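Local coordinates for Rv1990c (MbcA) (Mycobacterium tuberculosis, PDB 6FKG), which neutralizes the NAD(+) phosphorylase toxin MbcT of a type II toxin-antitoxin system by blocking access to the toxin's active site, at the interface of chains B and A. Residues are numbered along the deposited sequence; one frame, centred on the assembly and turned at random. Chains: chain A, Rv1990c (MbcA); chain B, Rv1989c (MbcT).

The interface of chains B and A. Residues chain B 10, 137-138; chain A 7-8, 11-12, 60.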
loop_
_atom_site.group_PDB
_atom_site.type_symbol
_atom_site.label_atom_id
_atom_site.label_comp_id
_atom_site.label_asym_id
_atom_site.label_seq_id
_atom_site.Cartn_x
_atom_site.Cartn_y
_atom_site.Cartn_z
ATOM N N VAL B 10 -3.188 -6.209 -35.322
ATOM C CA VAL B 10 -2.343 -5.370 -36.156
ATOM C C VAL B 10 -2.111 -6.039 -37.516
ATOM O O VAL B 10 -2.198 -5.393 -38.568
ATOM C CB VAL B 10 -0.997 -5.082 -35.465
ATOM C CG1 VAL B 10 -0.026 -4.365 -36.418
ATOM C CG2 VAL B 10 -1.220 -4.266 -34.218
ATOM N N PHE B 137 -1.367 3.224 -35.046
ATOM C CA PHE B 137 -0.057 2.590 -34.873
ATOM C C PHE B 137 0.604 2.262 -36.216
ATOM O O PHE B 137 1.836 2.353 -36.362
ATOM C CB PHE B 137 -0.189 1.315 -34.031
ATOM C CG PHE B 137 1.131 0.609 -33.785
ATOM C CD1 PHE B 137 2.012 1.086 -32.838
ATOM C CD2 PHE B 137 1.464 -0.540 -34.491
ATOM C CE1 PHE B 137 3.222 0.439 -32.595
ATOM C CE2 PHE B 137 2.667 -1.194 -34.261
ATOM C CZ PHE B 137 3.546 -0.699 -33.306
ATOM N N LEU B 138 -0.224 1.896 -37.196
ATOM C CA LEU B 138 0.246 1.546 -38.543
ATOM C C LEU B 138 0.390 2.756 -39.467
ATOM O O LEU B 138 0.633 2.601 -40.662
ATOM C CB LEU B 138 -0.711 0.529 -39.187
ATOM C CG LEU B 138 -0.709 -0.843 -38.512
ATOM C CD1 LEU B 138 -1.818 -1.720 -39.110
ATOM C CD2 LEU B 138 0.634 -1.516 -38.659
ATOM N N VAL A 7 3.804 -7.610 -38.819
ATOM C CA VAL A 7 3.791 -6.166 -38.997
ATOM C C VAL A 7 4.038 -5.411 -37.690
ATOM O O VAL A 7 4.678 -4.357 -37.690
ATOM C CB VAL A 7 2.461 -5.709 -39.625
ATOM C CG1 VAL A 7 2.502 -4.236 -39.907
ATOM C CG2 VAL A 7 2.234 -6.466 -40.922
ATOM N N LEU A 8 3.545 -5.943 -36.576
ATOM C CA LEU A 8 3.807 -5.303 -35.287
ATOM C C LEU A 8 5.319 -5.162 -35.023
ATOM O O LEU A 8 5.811 -4.060 -34.731
ATOM C CB LEU A 8 3.141 -6.089 -34.158
ATOM C CG LEU A 8 3.483 -5.661 -32.732
ATOM C CD1 LEU A 8 3.177 -4.192 -32.543
ATOM C CD2 LEU A 8 2.682 -6.498 -31.764
ATOM N N THR A 11 7.093 -2.820 -37.426
ATOM C CA THR A 11 6.822 -1.418 -37.162
ATOM C C THR A 11 7.648 -0.907 -35.985
ATOM O O THR A 11 8.244 0.169 -36.055
ATOM C CB THR A 11 5.333 -1.194 -36.882
ATOM O OG1 THR A 11 4.573 -1.759 -37.958
ATOM C CG2 THR A 11 5.039 0.301 -36.768
ATOM N N VAL A 12 7.693 -1.695 -34.914
ATOM C CA VAL A 12 8.499 -1.353 -33.742
ATOM C C VAL A 12 9.983 -1.304 -34.106
ATOM O O VAL A 12 10.702 -0.379 -33.716
ATOM C CB VAL A 12 8.286 -2.366 -32.596
ATOM C CG1 VAL A 12 9.305 -2.141 -31.468
ATOM C CG2 VAL A 12 6.866 -2.277 -32.076
ATOM N N TYR A 60 6.844 4.375 -29.421
ATOM C CA TYR A 60 6.126 5.657 -29.331
ATOM C C TYR A 60 7.089 6.828 -29.192
ATOM O O TYR A 60 6.973 7.841 -29.884
ATOM C CB TYR A 60 5.187 5.718 -28.129
ATOM C CG TYR A 60 4.004 4.776 -28.163
ATOM C CD1 TYR A 60 3.560 4.206 -29.352
ATOM C CD2 TYR A 60 3.348 4.443 -26.988
ATOM C CE1 TYR A 60 2.473 3.334 -29.365
ATOM C CE2 TYR A 60 2.270 3.577 -26.988
ATOM C CZ TYR A 60 1.837 3.023 -28.173
ATOM O OH TYR A 60 0.761 2.159 -28.142
#
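The ring of B:Phe137 projects from the C-terminal end of MbcT helix 126-137 onto A:Leu8, A:Thr11 and A:Val12 in the first helix of MbcA, residues 7-19. This is an apolar patch of the toxin-antitoxin interface between an MbcT/ParT/Res-family toxin and its Xre/MbcA/ParS-family antitoxin. The far end of the ring does most of the touching: CE2 of B:Phe137 lies 3.5 Å from CD1 of A:Leu8 and 3.7 Å from CB of A:Thr11. Those two side chains reach it from opposite sides of the ring plane. That of A:Leu8 crosses the B:Phe137 side chain at about a right angle, CD1 offset to one side of the plane beside the CE2-CZ rim; A:Thr11 runs past antiparallel. A:Val12 fills the edge between them, its CG2 in the ring plane and 3.9 Å from CZ of B:Phe137. With CG anti to the backbone N (chi1 -179°), the ring of B:Phe137 extends away from its own helix. At the opposite rim A:Tyr60, on helix 52-65, brings CE1 to 4.2 Å from CD1 of B:Phe137, the two rings steeply inclined. Next along the toxin chain, B:Leu138 crosses A:Val7 at about a right angle, methyl CD2 meeting methyl CG1 at 3.5 Å. B:Val10, from toxin helix 7-16, lays CG1 over the backbone of A:Leu8, 3.9 Å from its N. Within the antitoxin helix, the A:Thr11 hydroxyl OG1 hydrogen-bonds back to O of A:Val7 at 2.6 Å, tilted 34° from the carbonyl plane. The bond goes with chi1 -53° and probably holds that rotation, which leaves methyl CG2 facing B:Phe137.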